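Local coordinates for protein aldehyde dehydrogenase (Anabaena variabilis, PDB 4H7N) that probably oxidises aldehydes to carboxylic acids with NAD+ as hydride acceptor, as a member of the aldehyde dehydrogenase family, at residues A[12-17]-A[305-310]; A[72-77]-A[137-142]; A[293-298]-A[338-343]. All coordinates share one frame; numbering follows the deposited sequence.

Contact 1: A[12-17]-A[305-310]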
ATOM      1  N   ASN A  12     -15.200  13.785  31.333  1.00 26.88           N
ATOM      2  CA  ASN A  12     -16.431  13.054  31.147  1.00 27.43           C
ATOM      3  C   ASN A  12     -17.330  13.906  30.255  1.00 27.40           C
ATOM      4  O   ASN A  12     -17.624  15.065  30.571  1.00 28.05           O
ATOM      5  CB  ASN A  12     -17.084  12.847  32.505  1.00 29.61           C
ATOM      6  CG  ASN A  12     -18.391  12.091  32.440  1.00 30.26           C
ATOM      7  OD1 ASN A  12     -19.278  12.376  31.668  1.00 28.98           O
ATOM      8  ND2 ASN A  12     -18.541  11.184  33.376  1.00 32.67           N
ATOM      9  N   PRO A  13     -17.747  13.347  29.125  1.00 27.67           N
ATOM     10  CA  PRO A  13     -18.522  14.113  28.149  1.00 28.02           C
ATOM     11  C   PRO A  13     -19.967  14.454  28.581  1.00 28.12           C
ATOM     12  O   PRO A  13     -20.551  15.368  28.040  1.00 27.98           O
ATOM     13  CB  PRO A  13     -18.517  13.196  26.932  1.00 26.22           C
ATOM     14  CG  PRO A  13     -18.475  11.839  27.508  1.00 27.27           C
ATOM     15  CD  PRO A  13     -17.488  11.977  28.652  1.00 27.17           C
ATOM     16  N   ARG A  14     -20.527  13.730  29.542  1.00 30.26           N
ATOM     17  CA  ARG A  14     -21.861  14.051  30.061  1.00 31.57           C
ATOM     18  C   ARG A  14     -21.804  15.155  31.104  1.00 33.16           C
ATOM     19  O   ARG A  14     -22.637  16.065  31.104  1.00 36.48           O
ATOM     20  CB  ARG A  14     -22.548  12.824  30.666  1.00 33.35           C
ATOM     21  CG  ARG A  14     -22.891  11.767  29.651  1.00 33.28           C
ATOM     22  CD  ARG A  14     -23.812  10.659  30.190  1.00 34.66           C
ATOM     23  NE  ARG A  14     -25.043  11.242  30.590  1.00 34.17           N
ATOM     24  CZ  ARG A  14     -26.110  11.418  29.825  1.00 34.26           C
ATOM     25  NH1 ARG A  14     -26.207  10.954  28.589  1.00 33.33           N
ATOM     26  NH2 ARG A  14     -27.121  12.056  30.341  1.00 36.35           N
ATOM     27  N   THR A  15     -20.836  15.067  32.013  1.00 34.06           N
ATOM     28  CA  THR A  15     -20.757  15.971  33.138  1.00 35.07           C
ATOM     29  C   THR A  15     -19.781  17.108  32.971  1.00 36.09           C
ATOM     30  O   THR A  15     -19.878  18.090  33.670  1.00 37.21           O
ATOM     31  CB  THR A  15     -20.386  15.268  34.455  1.00 37.09           C
ATOM     32  OG1 THR A  15     -19.021  14.845  34.431  1.00 33.89           O
ATOM     33  CG2 THR A  15     -21.317  14.120  34.795  1.00 37.47           C
ATOM     34  N   GLY A  16     -18.822  16.985  32.068  1.00 34.37           N
ATOM     35  CA  GLY A  16     -17.862  18.036  31.904  1.00 35.11           C
ATOM     36  C   GLY A  16     -16.768  18.030  32.956  1.00 36.73           C
ATOM     37  O   GLY A  16     -15.888  18.901  32.925  1.00 36.83           O
ATOM     38  N   LYS A  17     -16.799  17.076  33.882  1.00 37.33           N
ATOM     39  CA  LYS A  17     -15.778  17.022  34.941  1.00 40.09           C
ATOM     40  C   LYS A  17     -14.733  15.992  34.617  1.00 36.76           C
ATOM     41  O   LYS A  17     -14.977  15.055  33.829  1.00 33.67           O
ATOM     42  CB  LYS A  17     -16.374  16.597  36.272  1.00 45.04           C
ATOM     43  CG  LYS A  17     -17.463  17.480  36.786  1.00 52.63           C
ATOM     44  CD  LYS A  17     -18.040  16.830  38.046  1.00 60.36           C
ATOM     45  CE  LYS A  17     -18.315  17.857  39.120  1.00 66.26           C
ATOM     46  NZ  LYS A  17     -19.309  18.819  38.577  1.00 70.66           N
ATOM     47  N   ILE A 305     -29.898  10.558  21.182  1.00 36.40           N
ATOM     48  CA  ILE A 305     -28.786  11.462  20.771  1.00 34.25           C
ATOM     49  C   ILE A 305     -27.926  11.796  21.972  1.00 31.63           C
ATOM     50  O   ILE A 305     -28.374  12.525  22.905  1.00 29.50           O
ATOM     51  CB  ILE A 305     -29.325  12.749  20.132  1.00 33.13           C
ATOM     52  CG1 ILE A 305     -30.318  12.387  19.024  1.00 33.80           C
ATOM     53  CG2 ILE A 305     -28.180  13.635  19.638  1.00 32.92           C
ATOM     54  CD1 ILE A 305     -29.728  11.466  17.971  1.00 35.70           C
ATOM     55  N   GLY A 306     -26.716  11.242  21.966  1.00 28.39           N
ATOM     56  CA  GLY A 306     -25.734  11.542  23.012  1.00 29.20           C
ATOM     57  C   GLY A 306     -25.076  12.913  22.877  1.00 27.64           C
ATOM     58  O   GLY A 306     -25.306  13.624  21.909  1.00 28.25           O
ATOM     59  N   PRO A 307     -24.208  13.247  23.820  1.00 27.71           N
ATOM     60  CA  PRO A 307     -23.508  14.494  23.793  1.00 28.15           C
ATOM     61  C   PRO A 307     -22.409  14.526  22.756  1.00 27.92           C
ATOM     62  O   PRO A 307     -21.937  13.470  22.303  1.00 25.99           O
ATOM     63  CB  PRO A 307     -22.896  14.575  25.187  1.00 28.57           C
ATOM     64  CG  PRO A 307     -22.665  13.167  25.582  1.00 29.46           C
ATOM     65  CD  PRO A 307     -23.798  12.410  24.966  1.00 29.28           C
ATOM     66  N   ILE A 308     -21.942  15.728  22.462  1.00 26.63           N
ATOM     67  CA  ILE A 308     -20.724  15.885  21.702  1.00 26.40           C
ATOM     68  C   ILE A 308     -19.594  15.519  22.629  1.00 28.29           C
ATOM     69  O   ILE A 308     -19.419  16.153  23.650  1.00 27.44           O
ATOM     70  CB  ILE A 308     -20.579  17.317  21.246  1.00 29.08           C
ATOM     71  CG1 ILE A 308     -21.792  17.670  20.379  1.00 29.80           C
ATOM     72  CG2 ILE A 308     -19.272  17.520  20.503  1.00 28.72           C
ATOM     73  CD1 ILE A 308     -22.037  19.152  20.340  1.00 34.87           C
ATOM     74  N   ILE A 309     -18.826  14.495  22.255  1.00 27.21           N
ATOM     75  CA  ILE A 309     -17.891  13.844  23.153  1.00 28.00           C
ATOM     76  C   ILE A 309     -16.679  14.716  23.444  1.00 29.62           C
ATOM     77  O   ILE A 309     -16.243  14.832  24.570  1.00 32.08           O
ATOM     78  CB  ILE A 309     -17.466  12.500  22.543  1.00 26.21           C
ATOM     79  CG1 ILE A 309     -18.626  11.522  22.597  1.00 26.42           C
ATOM     80  CG2 ILE A 309     -16.276  11.919  23.270  1.00 27.61           C
ATOM     81  CD1 ILE A 309     -18.365  10.294  21.770  1.00 25.76           C
ATOM     82  N   ALA A 310     -16.140  15.346  22.417  1.00 29.91           N
ATOM     83  CA  ALA A 310     -14.930  16.154  22.596  1.00 29.56           C
ATOM     84  C   ALA A 310     -15.278  17.626  22.624  1.00 30.41           C
ATOM     85  O   ALA A 310     -16.001  18.098  21.752  1.00 29.37           O
ATOM     86  CB  ALA A 310     -13.939  15.840  21.480  1.00 28.60           C
TER
HETATM   87  O   HOH W   1     -19.586  17.097  26.126  1.00 26.96           O

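Contact 2: A[72-77]-A[137-142]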
ATOM      1  N   GLU A  72     -20.351  -0.371  30.803  1.00 26.10           N
ATOM      2  CA  GLU A  72     -20.290   0.763  31.731  1.00 29.06           C
ATOM      3  C   GLU A  72     -19.116   1.730  31.366  1.00 28.24           C
ATOM      4  O   GLU A  72     -19.214   2.983  31.428  1.00 26.94           O
ATOM      5  CB  GLU A  72     -20.208   0.230  33.171  1.00 32.33           C
ATOM      6  CG  GLU A  72     -19.683   1.181  34.213  1.00 35.83           C
ATOM      7  CD  GLU A  72     -19.468   0.459  35.549  1.00 40.81           C
ATOM      8  OE1 GLU A  72     -18.696  -0.543  35.626  1.00 46.53           O
ATOM      9  OE2 GLU A  72     -20.094   0.878  36.508  1.00 41.55           O
ATOM     10  N   ALA A  73     -17.982   1.156  31.029  1.00 26.58           N
ATOM     11  CA  ALA A  73     -16.851   1.999  30.680  1.00 26.61           C
ATOM     12  C   ALA A  73     -17.097   2.741  29.362  1.00 26.16           C
ATOM     13  O   ALA A  73     -16.721   3.891  29.230  1.00 25.58           O
ATOM     14  CB  ALA A  73     -15.569   1.199  30.615  1.00 26.19           C
ATOM     15  N   LEU A  74     -17.759   2.088  28.416  1.00 26.30           N
ATOM     16  CA  LEU A  74     -17.993   2.705  27.106  1.00 27.35           C
ATOM     17  C   LEU A  74     -19.135   3.753  27.193  1.00 25.81           C
ATOM     18  O   LEU A  74     -19.079   4.796  26.556  1.00 27.66           O
ATOM     19  CB  LEU A  74     -18.182   1.609  26.063  1.00 25.99           C
ATOM     20  CG  LEU A  74     -18.159   2.020  24.608  1.00 29.42           C
ATOM     21  CD1 LEU A  74     -16.864   2.725  24.221  1.00 27.65           C
ATOM     22  CD2 LEU A  74     -18.347   0.757  23.761  1.00 29.96           C
ATOM     23  N   VAL A  75     -20.144   3.516  28.006  1.00 26.18           N
ATOM     24  CA  VAL A  75     -21.131   4.577  28.332  1.00 26.58           C
ATOM     25  C   VAL A  75     -20.395   5.818  28.928  1.00 27.69           C
ATOM     26  O   VAL A  75     -20.655   6.951  28.553  1.00 26.06           O
ATOM     27  CB  VAL A  75     -22.170   4.100  29.345  1.00 28.19           C
ATOM     28  CG1 VAL A  75     -22.947   5.254  29.973  1.00 28.69           C
ATOM     29  CG2 VAL A  75     -23.126   3.120  28.714  1.00 29.30           C
ATOM     30  N   ASN A  76     -19.505   5.572  29.875  1.00 28.47           N
ATOM     31  CA  ASN A  76     -18.734   6.640  30.492  1.00 30.70           C
ATOM     32  C   ASN A  76     -17.921   7.400  29.424  1.00 28.37           C
ATOM     33  O   ASN A  76     -17.860   8.645  29.469  1.00 27.78           O
ATOM     34  CB  ASN A  76     -17.814   6.039  31.560  1.00 35.62           C
ATOM     35  CG  ASN A  76     -17.321   7.036  32.610  1.00 42.39           C
ATOM     36  OD1 ASN A  76     -16.884   6.613  33.709  1.00 48.49           O
ATOM     37  ND2 ASN A  76     -17.330   8.341  32.296  1.00 42.77           N
ATOM     38  N   ASP A  77     -17.299   6.677  28.491  1.00 24.68           N
ATOM     39  CA  ASP A  77     -16.488   7.325  27.438  1.00 24.62           C
ATOM     40  C   ASP A  77     -17.329   8.164  26.482  1.00 23.43           C
ATOM     41  O   ASP A  77     -16.883   9.188  26.004  1.00 24.02           O
ATOM     42  CB  ASP A  77     -15.724   6.300  26.566  1.00 25.52           C
ATOM     43  CG  ASP A  77     -14.399   5.800  27.167  1.00 28.47           C
ATOM     44  OD1 ASP A  77     -13.641   6.565  27.836  1.00 28.39           O
ATOM     45  OD2 ASP A  77     -14.042   4.616  26.884  1.00 30.48           O
ATOM     46  N   ASN A 137     -14.551   8.619  18.617  1.00 23.42           N
ATOM     47  CA  ASN A 137     -15.982   8.628  18.301  1.00 24.20           C
ATOM     48  C   ASN A 137     -16.731   7.273  18.357  1.00 25.20           C
ATOM     49  O   ASN A 137     -17.902   7.213  18.791  1.00 25.68           O
ATOM     50  CB  ASN A 137     -16.241   9.337  17.001  1.00 24.26           C
ATOM     51  CG  ASN A 137     -15.585   8.635  15.850  1.00 26.54           C
ATOM     52  OD1 ASN A 137     -14.373   8.438  15.852  1.00 27.98           O
ATOM     53  ND2 ASN A 137     -16.369   8.204  14.899  1.00 28.56           N
ATOM     54  N   PHE A 138     -16.019   6.204  18.022  1.00 25.06           N
ATOM     55  CA  PHE A 138     -16.446   4.838  18.260  1.00 26.28           C
ATOM     56  C   PHE A 138     -15.219   4.167  18.845  1.00 25.87           C
ATOM     57  O   PHE A 138     -14.452   3.489  18.164  1.00 26.59           O
ATOM     58  CB  PHE A 138     -16.889   4.121  16.978  1.00 27.43           C
ATOM     59  CG  PHE A 138     -18.134   4.687  16.324  1.00 26.69           C
ATOM     60  CD1 PHE A 138     -19.388   4.351  16.779  1.00 27.44           C
ATOM     61  CD2 PHE A 138     -18.038   5.451  15.146  1.00 27.57           C
ATOM     62  CE1 PHE A 138     -20.523   4.829  16.156  1.00 26.67           C
ATOM     63  CE2 PHE A 138     -19.183   5.915  14.514  1.00 27.83           C
ATOM     64  CZ  PHE A 138     -20.424   5.605  15.034  1.00 26.33           C
ATOM     65  N   PRO A 139     -14.977   4.419  20.097  1.00 26.03           N
ATOM     66  CA  PRO A 139     -13.680   4.073  20.646  1.00 26.05           C
ATOM     67  C   PRO A 139     -13.381   2.577  20.574  1.00 25.28           C
ATOM     68  O   PRO A 139     -12.253   2.209  20.253  1.00 24.29           O
ATOM     69  CB  PRO A 139     -13.751   4.522  22.096  1.00 26.50           C
ATOM     70  CG  PRO A 139     -15.066   5.094  22.295  1.00 27.96           C
ATOM     71  CD  PRO A 139     -15.908   4.978  21.075  1.00 26.81           C
ATOM     72  N   LEU A 140     -14.380   1.735  20.851  1.00 24.16           N
ATOM     73  CA  LEU A 140     -14.160   0.309  20.852  1.00 25.00           C
ATOM     74  C   LEU A 140     -13.998  -0.198  19.448  1.00 24.10           C
ATOM     75  O   LEU A 140     -12.951  -0.784  19.102  1.00 24.23           O
ATOM     76  CB  LEU A 140     -15.283  -0.438  21.578  1.00 25.76           C
ATOM     77  CG  LEU A 140     -15.188  -1.944  21.489  1.00 28.11           C
ATOM     78  CD1 LEU A 140     -13.976  -2.448  22.253  1.00 27.04           C
ATOM     79  CD2 LEU A 140     -16.471  -2.619  21.988  1.00 28.49           C
ATOM     80  N   THR A 141     -14.963   0.064  18.586  1.00 25.48           N
ATOM     81  CA  THR A 141     -14.903  -0.590  17.272  1.00 24.83           C
ATOM     82  C   THR A 141     -13.717  -0.089  16.466  1.00 25.87           C
ATOM     83  O   THR A 141     -13.075  -0.889  15.765  1.00 24.04           O
ATOM     84  CB  THR A 141     -16.192  -0.468  16.463  1.00 29.13           C
ATOM     85  OG1 THR A 141     -16.623   0.864  16.521  1.00 30.69           O
ATOM     86  CG2 THR A 141     -17.345  -1.324  17.074  1.00 31.21           C
ATOM     87  N   LEU A 142     -13.419   1.199  16.540  1.00 25.15           N
ATOM     88  CA  LEU A 142     -12.304   1.707  15.752  1.00 27.11           C
ATOM     89  C   LEU A 142     -10.908   1.387  16.339  1.00 25.40           C
ATOM     90  O   LEU A 142      -9.935   1.456  15.621  1.00 24.58           O
ATOM     91  CB  LEU A 142     -12.508   3.206  15.433  1.00 28.25           C
ATOM     92  CG  LEU A 142     -13.762   3.450  14.562  1.00 30.18           C
ATOM     93  CD1 LEU A 142     -14.048   4.908  14.248  1.00 30.66           C
ATOM     94  CD2 LEU A 142     -13.721   2.710  13.224  1.00 33.32           C
TER

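Contact 3: A[293-298]-A[338-343]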
ATOM      1  N   LEU A 293     -36.539  13.103  17.426  1.00 36.21           N
ATOM      2  CA  LEU A 293     -35.405  12.549  18.179  1.00 35.34           C
ATOM      3  C   LEU A 293     -35.124  13.324  19.481  1.00 38.67           C
ATOM      4  O   LEU A 293     -35.185  14.542  19.512  1.00 41.44           O
ATOM      5  CB  LEU A 293     -34.131  12.514  17.298  1.00 36.18           C
ATOM      6  CG  LEU A 293     -34.296  11.756  15.960  1.00 35.17           C
ATOM      7  CD1 LEU A 293     -32.992  11.735  15.199  1.00 36.48           C
ATOM      8  CD2 LEU A 293     -34.804  10.351  16.221  1.00 36.76           C
ATOM      9  N   GLN A 294     -34.788  12.598  20.538  1.00 39.10           N
ATOM     10  CA  GLN A 294     -34.516  13.189  21.844  1.00 42.67           C
ATOM     11  C   GLN A 294     -33.052  13.061  22.271  1.00 37.90           C
ATOM     12  O   GLN A 294     -32.382  12.071  21.957  1.00 36.37           O
ATOM     13  CB  GLN A 294     -35.412  12.528  22.905  1.00 46.16           C
ATOM     14  CG  GLN A 294     -36.891  12.695  22.596  1.00 51.90           C
ATOM     15  CD  GLN A 294     -37.307  14.163  22.658  1.00 58.06           C
ATOM     16  OE1 GLN A 294     -36.982  14.861  23.614  1.00 64.14           O
ATOM     17  NE2 GLN A 294     -38.002  14.641  21.623  1.00 59.50           N
ATOM     18  N   LEU A 295     -32.574  14.087  22.972  1.00 36.23           N
ATOM     19  CA  LEU A 295     -31.270  14.035  23.619  1.00 36.56           C
ATOM     20  C   LEU A 295     -31.336  13.027  24.758  1.00 36.01           C
ATOM     21  O   LEU A 295     -32.376  12.818  25.344  1.00 36.35           O
ATOM     22  CB  LEU A 295     -30.882  15.395  24.199  1.00 37.09           C
ATOM     23  CG  LEU A 295     -30.777  16.521  23.193  1.00 36.96           C
ATOM     24  CD1 LEU A 295     -30.262  17.754  23.903  1.00 39.04           C
ATOM     25  CD2 LEU A 295     -29.838  16.086  22.081  1.00 36.23           C
ATOM     26  N   ALA A 296     -30.203  12.405  25.049  1.00 34.25           N
ATOM     27  CA  ALA A 296     -30.069  11.442  26.122  1.00 33.53           C
ATOM     28  C   ALA A 296     -29.755  12.234  27.387  1.00 34.09           C
ATOM     29  O   ALA A 296     -28.742  12.057  28.025  1.00 32.96           O
ATOM     30  CB  ALA A 296     -28.973  10.443  25.802  1.00 32.64           C
ATOM     31  N   TYR A 297     -30.692  13.104  27.736  1.00 37.44           N
ATOM     32  CA  TYR A 297     -30.540  14.044  28.796  1.00 37.74           C
ATOM     33  C   TYR A 297     -31.920  14.198  29.437  1.00 40.08           C
ATOM     34  O   TYR A 297     -32.899  14.353  28.727  1.00 37.94           O
ATOM     35  CB  TYR A 297     -30.096  15.383  28.228  1.00 38.94           C
ATOM     36  CG  TYR A 297     -29.899  16.361  29.334  1.00 39.86           C
ATOM     37  CD1 TYR A 297     -28.786  16.271  30.149  1.00 39.49           C
ATOM     38  CD2 TYR A 297     -30.875  17.325  29.633  1.00 42.95           C
ATOM     39  CE1 TYR A 297     -28.605  17.133  31.212  1.00 41.75           C
ATOM     40  CE2 TYR A 297     -30.705  18.197  30.704  1.00 44.23           C
ATOM     41  CZ  TYR A 297     -29.568  18.088  31.491  1.00 44.97           C
ATOM     42  OH  TYR A 297     -29.355  18.932  32.545  1.00 46.59           O
ATOM     43  N   PRO A 298     -31.997  14.194  30.763  1.00 40.04           N
ATOM     44  CA  PRO A 298     -30.917  14.167  31.762  1.00 40.30           C
ATOM     45  C   PRO A 298     -30.280  12.828  31.981  1.00 39.14           C
ATOM     46  O   PRO A 298     -29.189  12.801  32.452  1.00 39.76           O
ATOM     47  CB  PRO A 298     -31.634  14.608  33.062  1.00 42.10           C
ATOM     48  CG  PRO A 298     -33.071  14.281  32.829  1.00 43.41           C
ATOM     49  CD  PRO A 298     -33.303  14.554  31.375  1.00 42.25           C
ATOM     50  N   GLU A 338     -25.224  23.673  23.002  1.00 37.13           N
ATOM     51  CA  GLU A 338     -25.516  24.175  24.363  1.00 40.50           C
ATOM     52  C   GLU A 338     -24.965  23.259  25.433  1.00 38.96           C
ATOM     53  O   GLU A 338     -24.775  22.037  25.205  1.00 38.64           O
ATOM     54  CB  GLU A 338     -27.005  24.373  24.558  1.00 46.21           C
ATOM     55  CG  GLU A 338     -27.844  23.242  23.992  1.00 50.53           C
ATOM     56  CD  GLU A 338     -29.338  23.449  24.204  1.00 57.57           C
ATOM     57  OE1 GLU A 338     -29.689  24.415  24.900  1.00 63.58           O
ATOM     58  OE2 GLU A 338     -30.146  22.636  23.691  1.00 61.91           O
ATOM     59  N   GLU A 339     -24.668  23.863  26.572  1.00 37.64           N
ATOM     60  CA  GLU A 339     -24.232  23.168  27.768  1.00 39.04           C
ATOM     61  C   GLU A 339     -25.451  22.729  28.581  1.00 39.41           C
ATOM     62  O   GLU A 339     -26.370  23.503  28.820  1.00 37.92           O
ATOM     63  CB  GLU A 339     -23.257  24.047  28.589  1.00 43.29           C
ATOM     64  CG  GLU A 339     -22.788  23.422  29.917  1.00 49.07           C
ATOM     65  CD  GLU A 339     -23.654  23.808  31.137  1.00 52.21           C
ATOM     66  OE1 GLU A 339     -23.707  25.008  31.467  1.00 60.98           O
ATOM     67  OE2 GLU A 339     -24.273  22.934  31.783  1.00 53.09           O
ATOM     68  N   LEU A 340     -25.491  21.448  28.938  1.00 39.04           N
ATOM     69  CA  LEU A 340     -26.537  20.910  29.786  1.00 38.77           C
ATOM     70  C   LEU A 340     -25.911  19.874  30.718  1.00 39.09           C
ATOM     71  O   LEU A 340     -25.226  18.913  30.267  1.00 36.93           O
ATOM     72  CB  LEU A 340     -27.643  20.274  28.967  1.00 40.14           C
ATOM     73  CG  LEU A 340     -28.382  21.145  27.942  1.00 42.07           C
ATOM     74  CD1 LEU A 340     -29.102  20.213  26.987  1.00 43.82           C
ATOM     75  CD2 LEU A 340     -29.357  22.111  28.629  1.00 43.05           C
ATOM     76  N   GLY A 341     -26.097  20.096  32.019  1.00 38.20           N
ATOM     77  CA  GLY A 341     -25.497  19.248  33.059  1.00 38.24           C
ATOM     78  C   GLY A 341     -23.985  19.207  32.997  1.00 38.38           C
ATOM     79  O   GLY A 341     -23.355  18.274  33.508  1.00 38.60           O
ATOM     80  N   GLY A 342     -23.389  20.229  32.397  1.00 39.01           N
ATOM     81  CA  GLY A 342     -21.946  20.306  32.263  1.00 39.41           C
ATOM     82  C   GLY A 342     -21.407  19.736  30.962  1.00 37.18           C
ATOM     83  O   GLY A 342     -20.222  19.894  30.656  1.00 39.92           O
ATOM     84  N   GLY A 343     -22.248  19.042  30.206  1.00 34.83           N
ATOM     85  CA  GLY A 343     -21.874  18.499  28.895  1.00 33.84           C
ATOM     86  C   GLY A 343     -22.268  19.396  27.732  1.00 32.59           C
ATOM     87  O   GLY A 343     -23.076  20.288  27.899  1.00 33.18           O
TER

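Contact 1: A[12-17]-A[305-310]
With CG turned anti to its carbonyl carbon (chi1 -67°), Arg14 brings the root of its side chain beside the ring of Pro307, Arg14 CG lying 4.3 Å from Pro307 CG, while its guanidinium runs on to the carbonyl O of Ala296 and of Gly79. Pro13 faces the same segment one residue earlier. Its ring carbon CB sits 3.7 Å from Ile309 O and looks past it to the branch methyl, Pro13 CB to Ile309 CG2 being 4.5 Å. In return, Pro307 CB comes within 3.8 Å of Pro13 O. No direct hydrogen bond crosses here; instead a water donates to both Pro13 O (2.8 Å) and Ile308 O (2.7 Å), bridging the segments. Proline suits both positions, offering a stiff apolar face and no N-H in need of a partner. The loop's shape is held in part by Asn12 OD1, which takes two backbone donors: Arg14 N in the carbonyl plane at 2.8 Å, and Thr15 N from well above that plane. Gly16, at positive phi, closes the bend and bonds through its N to Asn12 O. This is an Asx turn followed by an ST turn at Thr15, in the loop linking strand 8-11 to strand 18-22.

Contact 2: A[72-77]-A[137-142]
Leu74 reaches from its helix to the Pro139-Leu140 pair, and its side chain can be followed outward. CB leaves the helix in the direction of segment 137-142, and CG continues that course because it stands anti to the backbone N (chi1 -168°); these two carbons form the stalk, and the contact is made by the two methyls. CD1 settles on the proline ring, with Leu74 CD1 3.5 Å from Pro139 CG and 4.0 Å from Pro139 CD, so the methyl sits above one face of the pyrrolidine, displaced toward its CG end. The other methyl goes to the next residue, Leu74 CD2 lying 3.9 Å from Leu140 CB, and there the two leucine side chains cross at about a right angle. The forked end of leucine fits this place well, since each branch has its own neighbour. Pro139 also has Asp77 near, one helical turn after Leu74, although Asp77 CB stays 4.5 Å from Pro139 CG. The carboxylate of Asp77 is buried but not wasted: it makes a salt bridge to Arg167 and accepts from Phe168 N, so its methylene can face the proline while its charge is met beyond. Proline is apt near the start of a helix, where the lack of an N-H costs no helical bond. Thr141 N donates to Glu87 OE2, and Leu140 N does so weakly; a carboxylate at this amino-terminal end would probably interact favourably with the helix dipole. Segment 137-142 follows strand 118-134 in the chain, and helix 67-78 lies against its Pro139 and Leu140, with helix 82-106 supplying Glu87 and Phe91 and helix 169-176 bringing Leu172 against Leu140.

Contact 3: A[293-298]-A[338-343]
Tyr297 holds its ring between two aliphatic groups. Over one face lies Leu340 CB, 4.0 Å from the ring centroid and 15° off the normal, a CH-pi contact displaced toward the rim, where Leu340 CB is 3.9 Å from Tyr297 CZ. Over the centre of the opposite face stands Pro298 CB, 4.2 Å above the Tyr297 ring plane; the cis peptide bond between them lets proline fold back over its aromatic neighbour. The ring reaches the strand because CG is anti to the backbone N (chi1 -178°). Further in, Leu295 CD1 meets Leu340 CD1 at 4.1 Å. At the type I' turn, Gly341 takes a positive phi that suits glycine, and any side chain there would crowd Tyr297 CE1. Glu339 OE2 ties the turn by accepting from Gly342 N at 2.9 Å. With an alanine in place of Tyr297, Leu340 CB would probably lose the ring that lies over it, leaving a gap between the hairpin and Pro298. Although Tyr297 OH is 3.5 Å from Gly341 N, the angle is too poor for a hydrogen bond. The two segments are therefore held by dispersion and CH-pi contacts, which tolerate small shifts more readily than a directed bond.

Contacts 1 and 3 are close neighbours, with centres about 8 Å apart, and share the loop between helices 279-292 and 311-326. Ile305 and Arg14 of contact 1 both bond to Ala296 of contact 3. Contact 2 is centred about 12 Å from contact 1, which it touches through Pro13 and Asp77, and about 18 Å from contact 3. Along the chain contact 2 is nested within contact 1 and closes before contact 3 opens, whereas contacts 1 and 3 alternate. Contact 1 joins an early loop to a late one, consistent with a seam between the cofactor-binding and catalytic domains usual in this family; contact 2 lies in the earlier part of the chain and contact 3 in the later.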